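Local coordinates for Iron(III) ABC transporter, periplasmic iron-compound-binding protein (Vibrio cholerae, PDB 3TEF), which probably captures ferric catecholate siderophores in the periplasm and delivers them to an ABC importer for iron uptake, at residues T170-A174 and N175-S179; V162-G166 and G167-T171; E206-E210 and H211-T215; G48-D51 and Y52-K55. One frame throughout, in Å; residues are numbered along the deposited sequence.

Interaction 1. Residues T170-A174 and N175-S179; sequences TTFGA and NSRFS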
ATOM      1  N   THR A 170      12.708  -9.080   8.320  1.00 25.31           N
ATOM      2  CA  THR A 170      12.128 -10.011   7.356  1.00 23.11           C
ATOM      3  C   THR A 170      12.390  -9.505   5.947  1.00 23.13           C
ATOM      4  O   THR A 170      12.636  -8.314   5.738  1.00 23.36           O
ATOM      5  CB  THR A 170      10.611 -10.183   7.567  1.00 25.94           C
ATOM      6  OG1 THR A 170       9.979  -8.900   7.570  1.00 26.40           O
ATOM      7  CG2 THR A 170      10.324 -10.883   8.901  1.00 26.59           C
ATOM      8  N   THR A 171      12.372 -10.425   4.986  1.00 23.78           N
ATOM      9  CA  THR A 171      12.586 -10.054   3.596  1.00 24.96           C
ATOM     10  C   THR A 171      11.414 -10.512   2.725  1.00 24.97           C
ATOM     11  O   THR A 171      10.718 -11.481   3.043  1.00 25.54           O
ATOM     12  CB  THR A 171      13.934 -10.581   3.062  1.00 26.82           C
ATOM     13  OG1 THR A 171      14.216  -9.978   1.787  1.00 28.87           O
ATOM     14  CG2 THR A 171      13.918 -12.098   2.916  1.00 31.75           C
ATOM     15  N   PHE A 172      11.192  -9.782   1.637  1.00 25.40           N
ATOM     16  CA  PHE A 172      10.070 -10.006   0.741  1.00 26.01           C
ATOM     17  C   PHE A 172      10.611  -9.922  -0.677  1.00 27.11           C
ATOM     18  O   PHE A 172      11.516  -9.130  -0.939  1.00 29.39           O
ATOM     19  CB  PHE A 172       9.039  -8.890   0.917  1.00 26.96           C
ATOM     20  CG  PHE A 172       8.348  -8.891   2.252  1.00 26.34           C
ATOM     21  CD1 PHE A 172       7.061  -9.385   2.371  1.00 29.05           C
ATOM     22  CD2 PHE A 172       8.970  -8.374   3.383  1.00 28.20           C
ATOM     23  CE1 PHE A 172       6.409  -9.382   3.588  1.00 31.92           C
ATOM     24  CE2 PHE A 172       8.318  -8.373   4.612  1.00 27.25           C
ATOM     25  CZ  PHE A 172       7.037  -8.875   4.711  1.00 28.53           C
ATOM     26  N   GLY A 173      10.041 -10.702  -1.589  1.00 26.85           N
ATOM     27  CA  GLY A 173      10.493 -10.703  -2.972  1.00 30.26           C
ATOM     28  C   GLY A 173       9.444 -10.259  -3.978  1.00 31.62           C
ATOM     29  O   GLY A 173       8.481  -9.565  -3.632  1.00 26.97           O
ATOM     30  N   ALA A 174       9.616 -10.688  -5.229  1.00 30.78           N
ATOM     31  CA  ALA A 174       8.791 -10.203  -6.335  1.00 29.30           C
ATOM     32  C   ALA A 174       7.318 -10.594  -6.234  1.00 29.88           C
ATOM     33  O   ALA A 174       6.447  -9.899  -6.758  1.00 28.99           O
ATOM     34  CB  ALA A 174       9.368 -10.668  -7.669  1.00 32.92           C
ATOM     35  N   ASN A 175       7.042 -11.718  -5.580  1.00 28.57           N
ATOM     36  CA  ASN A 175       5.676 -12.211  -5.483  1.00 31.65           C
ATOM     37  C   ASN A 175       5.076 -11.956  -4.112  1.00 31.45           C
ATOM     38  O   ASN A 175       4.398 -12.802  -3.532  1.00 38.15           O
ATOM     39  CB  ASN A 175       5.630 -13.687  -5.864  1.00 32.03           C
ATOM     40  CG  ASN A 175       6.047 -13.916  -7.311  1.00 41.13           C
ATOM     41  OD1 ASN A 175       5.571 -13.232  -8.217  1.00 43.99           O
ATOM     42  ND2 ASN A 175       6.959 -14.857  -7.528  1.00 42.57           N
ATOM     43  N   SER A 176       5.325 -10.753  -3.613  1.00 25.63           N
ATOM     44  CA  SER A 176       4.915 -10.359  -2.283  1.00 28.69           C
ATOM     45  C   SER A 176       4.151  -9.044  -2.359  1.00 25.28           C
ATOM     46  O   SER A 176       3.956  -8.474  -3.442  1.00 23.13           O
ATOM     47  CB  SER A 176       6.149 -10.149  -1.405  1.00 26.38           C
ATOM     48  OG  SER A 176       6.787  -8.926  -1.749  1.00 24.53           O
ATOM     49  N   ARG A 177       3.737  -8.556  -1.198  1.00 22.45           N
ATOM     50  CA  ARG A 177       3.066  -7.273  -1.125  1.00 24.71           C
ATOM     51  C   ARG A 177       3.967  -6.161  -1.662  1.00 23.55           C
ATOM     52  O   ARG A 177       3.481  -5.087  -1.993  1.00 23.98           O
ATOM     53  CB  ARG A 177       2.669  -6.969   0.317  1.00 25.10           C
ATOM     54  CG  ARG A 177       3.851  -6.909   1.282  1.00 21.94           C
ATOM     55  CD  ARG A 177       3.357  -6.945   2.726  1.00 24.09           C
ATOM     56  NE  ARG A 177       2.514  -5.792   3.035  1.00 23.37           N
ATOM     57  CZ  ARG A 177       1.576  -5.780   3.976  1.00 26.78           C
ATOM     58  NH1 ARG A 177       1.338  -6.870   4.708  1.00 27.60           N
ATOM     59  NH2 ARG A 177       0.867  -4.678   4.189  1.00 27.48           N
ATOM     60  N   PHE A 178       5.273  -6.413  -1.732  1.00 20.59           N
ATOM     61  CA  PHE A 178       6.204  -5.406  -2.268  1.00 22.69           C
ATOM     62  C   PHE A 178       6.629  -5.736  -3.699  1.00 23.23           C
ATOM     63  O   PHE A 178       7.731  -5.396  -4.123  1.00 24.16           O
ATOM     64  CB  PHE A 178       7.425  -5.230  -1.356  1.00 24.44           C
ATOM     65  CG  PHE A 178       7.072  -4.833   0.042  1.00 23.81           C
ATOM     66  CD1 PHE A 178       6.568  -3.569   0.309  1.00 25.30           C
ATOM     67  CD2 PHE A 178       7.216  -5.728   1.095  1.00 23.18           C
ATOM     68  CE1 PHE A 178       6.223  -3.207   1.610  1.00 26.39           C
ATOM     69  CE2 PHE A 178       6.888  -5.366   2.396  1.00 26.67           C
ATOM     70  CZ  PHE A 178       6.392  -4.103   2.653  1.00 27.55           C
ATOM     71  N   SER A 179       5.738  -6.391  -4.436  1.00 24.69           N
ATOM     72  CA  SER A 179       6.006  -6.750  -5.830  1.00 26.24           C
ATOM     73  C   SER A 179       6.451  -5.549  -6.681  1.00 24.61           C
ATOM     74  O   SER A 179       7.237  -5.703  -7.615  1.00 25.40           O
ATOM     75  CB  SER A 179       4.780  -7.419  -6.458  1.00 22.99           C
ATOM     76  OG  SER A 179       3.700  -6.515  -6.623  1.00 23.23           O
TER
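F172 and F178 meet as a T-shaped, edge-to-face pair in the two type I beta turns, G173 to S176 and S176 to S179, that follow strand 168-172. A chain that doubles back can bring two of its own rings together, as this loop does. The ring centroids lie 5.0 Å apart with the planes at 86°, and the CD2-CE2 edge of F178 is set over one face of F172. The packing is tight here: F178 CD2 comes within 3.6 Å of F172 CG. L161 and M163 of strand 158-165 also touch this pair, F178 resting on L161 and F172 on M163. R177 runs alongside F172 and is held more loosely, its CD 4.0 Å from F172 CE1, and NH2 makes a weak hydrogen bond to the carbonyl of Y261.

The solvent side is the A174-N175 corner. N175 turns its side chain outward, where OD1 accepts from K183, while the backbone N of A174 and of N175 are held by E189 and E196.

Between the two regions sits S176. Its OG stands between the backbone N and the carbonyl carbon (chi1 75°), a position that serves both turns at once. OG accepts from F178 N at 2.9 Å, making an ST turn, and donates to G173 O at 2.6 Å, tilted only 16° from the carbonyl plane.

Interaction 2. Residues V162-G166 and G167-T171; sequences VMSSG and GNLTT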
ATOM      1  N   VAL A 162      13.897  -5.175   2.994  1.00 19.79           N
ATOM      2  CA  VAL A 162      13.932  -5.636   4.378  1.00 22.12           C
ATOM      3  C   VAL A 162      12.933  -4.850   5.194  1.00 20.06           C
ATOM      4  O   VAL A 162      12.914  -3.623   5.142  1.00 22.63           O
ATOM      5  CB  VAL A 162      15.330  -5.473   5.001  1.00 24.65           C
ATOM      6  CG1 VAL A 162      15.328  -5.944   6.460  1.00 27.26           C
ATOM      7  CG2 VAL A 162      16.356  -6.258   4.204  1.00 23.58           C
ATOM      8  N   MET A 163      12.109  -5.557   5.960  1.00 22.61           N
ATOM      9  CA  MET A 163      11.222  -4.894   6.904  1.00 21.79           C
ATOM     10  C   MET A 163      11.755  -5.130   8.304  1.00 23.14           C
ATOM     11  O   MET A 163      12.270  -6.199   8.593  1.00 23.10           O
ATOM     12  CB  MET A 163       9.801  -5.444   6.790  1.00 21.05           C
ATOM     13  CG  MET A 163       8.847  -4.804   7.779  1.00 28.74           C
ATOM     14  SD  MET A 163       7.148  -5.196   7.385  1.00 39.26           S
ATOM     15  CE  MET A 163       6.555  -3.590   6.927  1.00 35.32           C
ATOM     16  N   SER A 164      11.654  -4.118   9.157  1.00 22.54           N
ATOM     17  CA  SER A 164      12.064  -4.236  10.554  1.00 24.20           C
ATOM     18  C   SER A 164      10.865  -3.978  11.455  1.00 28.53           C
ATOM     19  O   SER A 164      10.154  -2.987  11.292  1.00 26.78           O
ATOM     20  CB  SER A 164      13.195  -3.260  10.873  1.00 28.31           C
ATOM     21  OG  SER A 164      13.498  -3.237  12.263  1.00 30.34           O
ATOM     22  N   SER A 165      10.636  -4.886  12.395  1.00 24.53           N
ATOM     23  CA  SER A 165       9.484  -4.780  13.274  1.00 27.12           C
ATOM     24  C   SER A 165       9.790  -5.480  14.591  1.00 27.08           C
ATOM     25  O   SER A 165      10.043  -6.679  14.615  1.00 25.63           O
ATOM     26  CB  SER A 165       8.262  -5.432  12.623  1.00 33.52           C
ATOM     27  OG  SER A 165       7.131  -5.367  13.478  1.00 37.68           O
ATOM     28  N   GLY A 166       9.771  -4.723  15.681  1.00 27.36           N
ATOM     29  CA  GLY A 166       9.997  -5.286  16.999  1.00 28.70           C
ATOM     30  C   GLY A 166      11.301  -6.050  17.120  1.00 28.18           C
ATOM     31  O   GLY A 166      11.397  -7.014  17.887  1.00 26.64           O
ATOM     32  N   GLY A 167      12.305  -5.633  16.351  1.00 25.00           N
ATOM     33  CA  GLY A 167      13.580  -6.320  16.338  1.00 26.93           C
ATOM     34  C   GLY A 167      13.688  -7.439  15.318  1.00 27.55           C
ATOM     35  O   GLY A 167      14.768  -7.994  15.130  1.00 29.57           O
ATOM     36  N   ASN A 168      12.573  -7.790  14.677  1.00 25.01           N
ATOM     37  CA  ASN A 168      12.569  -8.827  13.647  1.00 24.72           C
ATOM     38  C   ASN A 168      12.872  -8.232  12.287  1.00 23.44           C
ATOM     39  O   ASN A 168      12.226  -7.273  11.883  1.00 26.02           O
ATOM     40  CB  ASN A 168      11.200  -9.497  13.553  1.00 26.31           C
ATOM     41  CG  ASN A 168      10.797 -10.184  14.829  1.00 28.90           C
ATOM     42  OD1 ASN A 168       9.705  -9.946  15.351  1.00 34.87           O
ATOM     43  ND2 ASN A 168      11.661 -11.056  15.332  1.00 25.96           N
ATOM     44  N   LEU A 169      13.843  -8.803  11.582  1.00 24.99           N
ATOM     45  CA  LEU A 169      14.104  -8.420  10.196  1.00 23.84           C
ATOM     46  C   LEU A 169      13.495  -9.495   9.308  1.00 24.65           C
ATOM     47  O   LEU A 169      13.732 -10.677   9.520  1.00 22.97           O
ATOM     48  CB  LEU A 169      15.607  -8.350   9.928  1.00 21.87           C
ATOM     49  CG  LEU A 169      16.382  -7.296  10.712  1.00 28.01           C
ATOM     50  CD1 LEU A 169      17.839  -7.296  10.277  1.00 32.07           C
ATOM     51  CD2 LEU A 169      15.755  -5.931  10.497  1.00 33.52           C
ATOM     52  N   THR A 170      12.708  -9.080   8.320  1.00 25.31           N
ATOM     53  CA  THR A 170      12.128 -10.011   7.356  1.00 23.11           C
ATOM     54  C   THR A 170      12.390  -9.505   5.947  1.00 23.13           C
ATOM     55  O   THR A 170      12.636  -8.314   5.738  1.00 23.36           O
ATOM     56  CB  THR A 170      10.611 -10.183   7.567  1.00 25.94           C
ATOM     57  OG1 THR A 170       9.979  -8.900   7.570  1.00 26.40           O
ATOM     58  CG2 THR A 170      10.324 -10.883   8.901  1.00 26.59           C
ATOM     59  N   THR A 171      12.372 -10.425   4.986  1.00 23.78           N
ATOM     60  CA  THR A 171      12.586 -10.054   3.596  1.00 24.96           C
ATOM     61  C   THR A 171      11.414 -10.512   2.725  1.00 24.97           C
ATOM     62  O   THR A 171      10.718 -11.481   3.043  1.00 25.54           O
ATOM     63  CB  THR A 171      13.934 -10.581   3.062  1.00 26.82           C
ATOM     64  OG1 THR A 171      14.216  -9.978   1.787  1.00 28.87           O
ATOM     65  CG2 THR A 171      13.918 -12.098   2.916  1.00 31.75           C
TER
HETATM   66  O   HOH W   1      12.670  -3.352  14.767  1.00 32.95           O
HETATM   67  O   HOH W   2       7.263  -8.759  14.060  1.00 40.89           O
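M163 and T170 form a hydrogen-bonded pair in the antiparallel beta hairpin of strands 158-165 and 168-172, which is closed by a type I' turn from S165 to N168. As in any such ladder, side chains alternate between its two faces. M163 N reaches T170 O at 2.8 Å, and S165 and N168 bond each other in both directions at the turn. G166 and G167, both with positive phi, make its corner.

L169 can be followed outward on the face it shares with V162 and S164. CB lies 4.2 Å from M163 O of the partner strand; CG, anti to the carbonyl carbon (chi1 -64°), then splits into two branches. L169 CD2 packs against S164 CB at 3.7 Å and, more distantly, V162 CG1 at 4.1 Å. The other branch, CD1, turns to I208 of helix 205-211, which covers this face.

Near the turn, water takes over from carbon. One molecule lies 2.6 Å from S164 OG and accepts from G167 N at 2.8 Å. On the other face S165 OG is bonded to R221, and a second water donates to N168 OD1 at 3.0 Å.

Interaction 3. Residues E206-E210 and H211-T215; sequences EYIRE and HNPKT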
ATOM      1  N   GLU A 206      23.318 -10.670   9.614  1.00 35.18           N
ATOM      2  CA  GLU A 206      24.309 -11.541   9.006  1.00 35.66           C
ATOM      3  C   GLU A 206      23.893 -11.908   7.576  1.00 40.42           C
ATOM      4  O   GLU A 206      24.727 -11.965   6.672  1.00 38.16           O
ATOM      5  CB  GLU A 206      24.513 -12.798   9.859  1.00 42.86           C
ATOM      6  CG  GLU A 206      25.295 -12.558  11.169  1.00 46.61           C
ATOM      7  CD  GLU A 206      24.472 -11.897  12.281  1.00 48.15           C
ATOM      8  OE1 GLU A 206      23.301 -11.520  12.048  1.00 46.07           O
ATOM      9  OE2 GLU A 206      25.009 -11.755  13.403  1.00 50.41           O
ATOM     10  N   TYR A 207      22.599 -12.151   7.383  1.00 35.63           N
ATOM     11  CA  TYR A 207      22.045 -12.461   6.067  1.00 35.32           C
ATOM     12  C   TYR A 207      22.196 -11.274   5.107  1.00 38.90           C
ATOM     13  O   TYR A 207      22.532 -11.456   3.933  1.00 38.18           O
ATOM     14  CB  TYR A 207      20.578 -12.859   6.231  1.00 36.21           C
ATOM     15  CG  TYR A 207      19.751 -12.996   4.973  1.00 34.63           C
ATOM     16  CD1 TYR A 207      19.379 -14.254   4.498  1.00 34.24           C
ATOM     17  CD2 TYR A 207      19.298 -11.874   4.284  1.00 33.95           C
ATOM     18  CE1 TYR A 207      18.598 -14.392   3.364  1.00 34.39           C
ATOM     19  CE2 TYR A 207      18.517 -12.001   3.142  1.00 31.94           C
ATOM     20  CZ  TYR A 207      18.171 -13.261   2.689  1.00 35.70           C
ATOM     21  OH  TYR A 207      17.388 -13.396   1.563  1.00 37.11           O
ATOM     22  N   ILE A 208      21.950 -10.064   5.605  1.00 33.40           N
ATOM     23  CA  ILE A 208      22.095  -8.859   4.785  1.00 34.77           C
ATOM     24  C   ILE A 208      23.550  -8.681   4.358  1.00 37.82           C
ATOM     25  O   ILE A 208      23.842  -8.448   3.181  1.00 37.76           O
ATOM     26  CB  ILE A 208      21.602  -7.593   5.523  1.00 32.10           C
ATOM     27  CG1 ILE A 208      20.094  -7.673   5.783  1.00 24.51           C
ATOM     28  CG2 ILE A 208      21.923  -6.338   4.712  1.00 31.22           C
ATOM     29  CD1 ILE A 208      19.568  -6.589   6.708  1.00 28.90           C
ATOM     30  N   ARG A 209      24.460  -8.813   5.315  1.00 36.32           N
ATOM     31  CA  ARG A 209      25.891  -8.681   5.040  1.00 40.30           C
ATOM     32  C   ARG A 209      26.404  -9.789   4.121  1.00 41.39           C
ATOM     33  O   ARG A 209      27.134  -9.523   3.167  1.00 43.53           O
ATOM     34  CB  ARG A 209      26.686  -8.661   6.350  1.00 44.41           C
ATOM     35  CG  ARG A 209      28.199  -8.738   6.180  1.00 47.07           C
ATOM     36  CD  ARG A 209      28.733  -7.604   5.325  1.00 51.90           C
ATOM     37  NE  ARG A 209      30.179  -7.714   5.135  1.00 52.29           N
ATOM     38  CZ  ARG A 209      30.766  -8.096   4.005  1.00 57.04           C
ATOM     39  NH1 ARG A 209      30.036  -8.395   2.937  1.00 55.29           N
ATOM     40  NH2 ARG A 209      32.089  -8.170   3.939  1.00 61.68           N
ATOM     41  N   GLU A 210      26.017 -11.029   4.409  1.00 40.23           N
ATOM     42  CA  GLU A 210      26.482 -12.177   3.636  1.00 41.62           C
ATOM     43  C   GLU A 210      26.047 -12.075   2.168  1.00 44.79           C
ATOM     44  O   GLU A 210      26.852 -12.291   1.253  1.00 43.28           O
ATOM     45  CB  GLU A 210      26.029 -13.504   4.280  1.00 45.52           C
ATOM     46  CG  GLU A 210      24.523 -13.832   4.153  1.00 46.83           C
ATOM     47  CD  GLU A 210      24.062 -15.008   5.035  1.00 48.99           C
ATOM     48  OE1 GLU A 210      24.552 -15.138   6.181  1.00 49.58           O
ATOM     49  OE2 GLU A 210      23.200 -15.800   4.583  1.00 49.92           O
ATOM     50  N   HIS A 211      24.782 -11.725   1.945  1.00 40.68           N
ATOM     51  CA  HIS A 211      24.244 -11.639   0.591  1.00 40.28           C
ATOM     52  C   HIS A 211      24.628 -10.345  -0.124  1.00 41.39           C
ATOM     53  O   HIS A 211      24.608 -10.282  -1.354  1.00 46.57           O
ATOM     54  CB  HIS A 211      22.731 -11.855   0.586  1.00 42.14           C
ATOM     55  CG  HIS A 211      22.329 -13.282   0.804  1.00 41.80           C
ATOM     56  ND1 HIS A 211      21.952 -13.770   2.038  1.00 43.11           N
ATOM     57  CD2 HIS A 211      22.265 -14.329  -0.049  1.00 39.32           C
ATOM     58  CE1 HIS A 211      21.657 -15.053   1.929  1.00 42.20           C
ATOM     59  NE2 HIS A 211      21.840 -15.418   0.675  1.00 42.12           N
ATOM     60  N   ASN A 212      24.974  -9.319   0.648  1.00 38.87           N
ATOM     61  CA  ASN A 212      25.547  -8.096   0.090  1.00 42.91           C
ATOM     62  C   ASN A 212      24.745  -7.503  -1.077  1.00 44.36           C
ATOM     63  O   ASN A 212      25.204  -7.503  -2.223  1.00 40.05           O
ATOM     64  CB  ASN A 212      26.990  -8.370  -0.348  1.00 45.63           C
ATOM     65  CG  ASN A 212      27.790  -7.100  -0.568  1.00 47.08           C
ATOM     66  OD1 ASN A 212      27.493  -6.055   0.012  1.00 46.33           O
ATOM     67  ND2 ASN A 212      28.817  -7.187  -1.409  1.00 50.95           N
ATOM     68  N   PRO A 213      23.543  -6.986  -0.791  1.00 41.27           N
ATOM     69  CA  PRO A 213      22.721  -6.383  -1.849  1.00 36.15           C
ATOM     70  C   PRO A 213      23.352  -5.093  -2.373  1.00 36.27           C
ATOM     71  O   PRO A 213      24.026  -4.385  -1.620  1.00 36.82           O
ATOM     72  CB  PRO A 213      21.410  -6.060  -1.127  1.00 36.48           C
ATOM     73  CG  PRO A 213      21.819  -5.860   0.303  1.00 34.30           C
ATOM     74  CD  PRO A 213      22.927  -6.847   0.543  1.00 37.83           C
ATOM     75  N   LYS A 214      23.137  -4.795  -3.652  1.00 36.94           N
ATOM     76  CA  LYS A 214      23.619  -3.546  -4.234  1.00 38.79           C
ATOM     77  C   LYS A 214      22.744  -2.380  -3.792  1.00 35.30           C
ATOM     78  O   LYS A 214      23.211  -1.247  -3.624  1.00 32.56           O
ATOM     79  CB  LYS A 214      23.635  -3.637  -5.761  1.00 44.37           C
ATOM     80  CG  LYS A 214      25.027  -3.720  -6.379  1.00 53.01           C
ATOM     81  CD  LYS A 214      25.514  -5.161  -6.497  1.00 52.43           C
ATOM     82  CE  LYS A 214      25.888  -5.758  -5.145  1.00 47.28           C
ATOM     83  NZ  LYS A 214      26.108  -7.237  -5.234  1.00 51.62           N
ATOM     84  N   THR A 215      21.462  -2.667  -3.610  1.00 35.57           N
ATOM     85  CA  THR A 215      20.510  -1.681  -3.122  1.00 31.93           C
ATOM     86  C   THR A 215      19.725  -2.302  -1.982  1.00 30.41           C
ATOM     87  O   THR A 215      19.298  -3.461  -2.066  1.00 29.14           O
ATOM     88  CB  THR A 215      19.528  -1.258  -4.222  1.00 36.74           C
ATOM     89  OG1 THR A 215      20.241  -0.558  -5.251  1.00 37.39           O
ATOM     90  CG2 THR A 215      18.441  -0.350  -3.659  1.00 33.31           C
TER
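The carbonyl oxygen of Y207 is gripped twice by one residue: H211 N and H211 ND1 each donate to Y207 O at 3.0 Å, from opposite faces of the carbonyl plane. This is the C-terminal end of helix 205-211, where the chain turns toward strand 215-220. The backbone bond is the usual i to i+4 link. The imidazole bond is an extra one, and Y207 O lies nearly in the plane of the ring that donates to it. Carbonyls in the last turn of a helix run short of backbone donors and can take side-chain ones; here the donor also has a second job. H211 CG lies anti to the carbonyl carbon (chi1 -74°), which folds the ring back over Y207. ND1 of H211 sits 3.5 Å above the centre of the Y207 ring, and H211 CE1 approaches Y207 CE1 to 3.4 Å. The planes are inclined at 48°, an oblique meeting. E210 runs beside the imidazole, its OE2 3.2 Å from H211 CE1.

N212 then leaves helical geometry with positive phi, its N still bonded to I208 O at 2.9 Å. P213 follows, its CD 3.2 Å from I208 O. N212 OD1 accepts from T245 N. The helix and P213 both rest on M160 of strand 158-165.

Donation from ND1 fixes the rotation of the imidazole, and the neighbouring carboxylate of E210 would be expected to favour a more positive H211.

Interaction 4. Residues G48-D51 and Y52-K55; sequences GTPD and YLAK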
ATOM      1  N   GLY A  48      -1.867   5.670  13.310  1.00 25.29           N
ATOM      2  CA  GLY A  48      -0.856   6.001  12.325  1.00 26.17           C
ATOM      3  C   GLY A  48      -1.345   6.660  11.044  1.00 25.06           C
ATOM      4  O   GLY A  48      -0.582   6.788  10.081  1.00 24.38           O
ATOM      5  N   THR A  49      -2.599   7.093  11.023  1.00 20.38           N
ATOM      6  CA  THR A  49      -3.135   7.793   9.854  1.00 21.59           C
ATOM      7  C   THR A  49      -2.186   8.916   9.392  1.00 21.07           C
ATOM      8  O   THR A  49      -1.701   9.700  10.222  1.00 23.50           O
ATOM      9  CB  THR A  49      -4.535   8.340  10.163  1.00 23.45           C
ATOM     10  OG1 THR A  49      -5.442   7.237  10.305  1.00 25.43           O
ATOM     11  CG2 THR A  49      -5.029   9.257   9.060  1.00 21.35           C
ATOM     12  N   PRO A  50      -1.886   8.980   8.075  1.00 18.85           N
ATOM     13  CA  PRO A  50      -0.907   9.940   7.558  1.00 21.05           C
ATOM     14  C   PRO A  50      -1.447  11.370   7.570  1.00 20.66           C
ATOM     15  O   PRO A  50      -2.664  11.599   7.510  1.00 20.82           O
ATOM     16  CB  PRO A  50      -0.667   9.474   6.115  1.00 20.74           C
ATOM     17  CG  PRO A  50      -1.964   8.792   5.730  1.00 19.81           C
ATOM     18  CD  PRO A  50      -2.459   8.128   7.004  1.00 19.92           C
ATOM     19  N   ASP A  51      -0.531  12.330   7.647  1.00 19.60           N
ATOM     20  CA  ASP A  51      -0.921  13.728   7.676  1.00 23.75           C
ATOM     21  C   ASP A  51      -1.887  14.113   6.572  1.00 19.51           C
ATOM     22  O   ASP A  51      -2.820  14.861   6.825  1.00 20.10           O
ATOM     23  CB  ASP A  51       0.306  14.638   7.609  1.00 23.90           C
ATOM     24  CG  ASP A  51       1.007  14.757   8.937  1.00 29.78           C
ATOM     25  OD1 ASP A  51       0.442  14.304   9.955  1.00 29.98           O
ATOM     26  OD2 ASP A  51       2.125  15.323   8.959  1.00 35.31           O
ATOM     27  N   TYR A  52      -1.686  13.612   5.356  1.00 20.16           N
ATOM     28  CA  TYR A  52      -2.526  14.066   4.254  1.00 21.41           C
ATOM     29  C   TYR A  52      -3.994  13.645   4.388  1.00 21.63           C
ATOM     30  O   TYR A  52      -4.835  14.095   3.603  1.00 22.27           O
ATOM     31  CB  TYR A  52      -1.948  13.694   2.875  1.00 20.60           C
ATOM     32  CG  TYR A  52      -1.814  12.197   2.600  1.00 19.36           C
ATOM     33  CD1 TYR A  52      -2.876  11.468   2.081  1.00 22.14           C
ATOM     34  CD2 TYR A  52      -0.616  11.536   2.856  1.00 21.59           C
ATOM     35  CE1 TYR A  52      -2.751  10.102   1.833  1.00 19.34           C
ATOM     36  CE2 TYR A  52      -0.477  10.181   2.601  1.00 21.26           C
ATOM     37  CZ  TYR A  52      -1.547   9.477   2.094  1.00 21.57           C
ATOM     38  OH  TYR A  52      -1.404   8.124   1.850  1.00 22.49           O
ATOM     39  N   LEU A  53      -4.296  12.801   5.379  1.00 20.66           N
ATOM     40  CA  LEU A  53      -5.675  12.388   5.673  1.00 17.25           C
ATOM     41  C   LEU A  53      -6.115  12.810   7.081  1.00 18.92           C
ATOM     42  O   LEU A  53      -7.070  12.272   7.639  1.00 17.42           O
ATOM     43  CB  LEU A  53      -5.847  10.845   5.512  1.00 14.21           C
ATOM     44  CG  LEU A  53      -5.558  10.321   4.103  1.00 19.64           C
ATOM     45  CD1 LEU A  53      -5.515   8.789   4.114  1.00 20.13           C
ATOM     46  CD2 LEU A  53      -6.596  10.825   3.099  1.00 19.12           C
ATOM     47  N   ALA A  54      -5.442  13.811   7.637  1.00 18.29           N
ATOM     48  CA  ALA A  54      -5.644  14.169   9.037  1.00 18.18           C
ATOM     49  C   ALA A  54      -7.080  14.532   9.407  1.00 16.74           C
ATOM     50  O   ALA A  54      -7.504  14.290  10.541  1.00 20.71           O
ATOM     51  CB  ALA A  54      -4.682  15.303   9.437  1.00 19.56           C
ATOM     52  N   LYS A  55      -7.829  15.132   8.491  1.00 16.25           N
ATOM     53  CA  LYS A  55      -9.177  15.554   8.844  1.00 18.71           C
ATOM     54  C   LYS A  55     -10.061  14.375   9.229  1.00 19.63           C
ATOM     55  O   LYS A  55     -10.991  14.517  10.025  1.00 21.48           O
ATOM     56  CB  LYS A  55      -9.837  16.373   7.729  1.00 22.84           C
ATOM     57  CG  LYS A  55     -10.398  15.581   6.555  1.00 21.80           C
ATOM     58  CD  LYS A  55     -11.197  16.517   5.657  1.00 26.33           C
ATOM     59  CE  LYS A  55     -11.869  15.793   4.516  1.00 31.31           C
ATOM     60  NZ  LYS A  55     -12.615  16.718   3.598  1.00 33.71           N
TER
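A first torsion of 62° places Y52 CG between its backbone N and carbonyl carbon, folding the phenol ring back over P50 at the start of a short 3-10 segment. A proline ahead of a helical turn can offer its ring CH groups to an aromatic face, and here the tyrosine receives them in a CH-pi contact. P50 CG lies 4.0 Å from the centroid of the Y52 ring, over the face but displaced toward the rim on the CZ-CE2 side. P50 CB comes nearer still to one ring atom, 3.6 Å from Y52 CE2. The tyrosine hydroxyl reaches on to N258, its main polar partner.

L53 meets the same proline carbon, with CD1 3.9 Å from P50 CG, and both residues rest on V27 of helix 27-35, so the turn is seated on that helix. T49 crosses L53 at about a right angle, CG2 4.0 Å from L53 CB.

Two i to i+3 backbone bonds wind the turn: L53 N donates to P50 O at 2.9 Å, and A54 N donates to D51 O at the same length. In the second the donor stands 59° out of the carbonyl plane, and A54 CB lies 3.2 Å from D51 O.

Interactions 1, 2 and 3 form a connected group, whereas interaction 4 lies apart, its nearest atoms about 13 Å from those of interactions 1 and 2. Interactions 1 and 2 share strand 168-172, and F172 CE2 meets M163 CB on one face of the hairpin. The other face receives helix 205-211 of interaction 3, where I208 CD1 touches both L169 and V162, and the Y207 hydroxyl approaches T171 CG2. Chemistry follows place. The buried interaction 1 combines a ring pair with a serine hydroxyl bonded to both turns, while the partly buried interactions 2 and 3 supplement backbone bonding with waters or an imidazole. Interaction 4, at the surface, adds proline-tyrosine packing to two short-range backbone bonds.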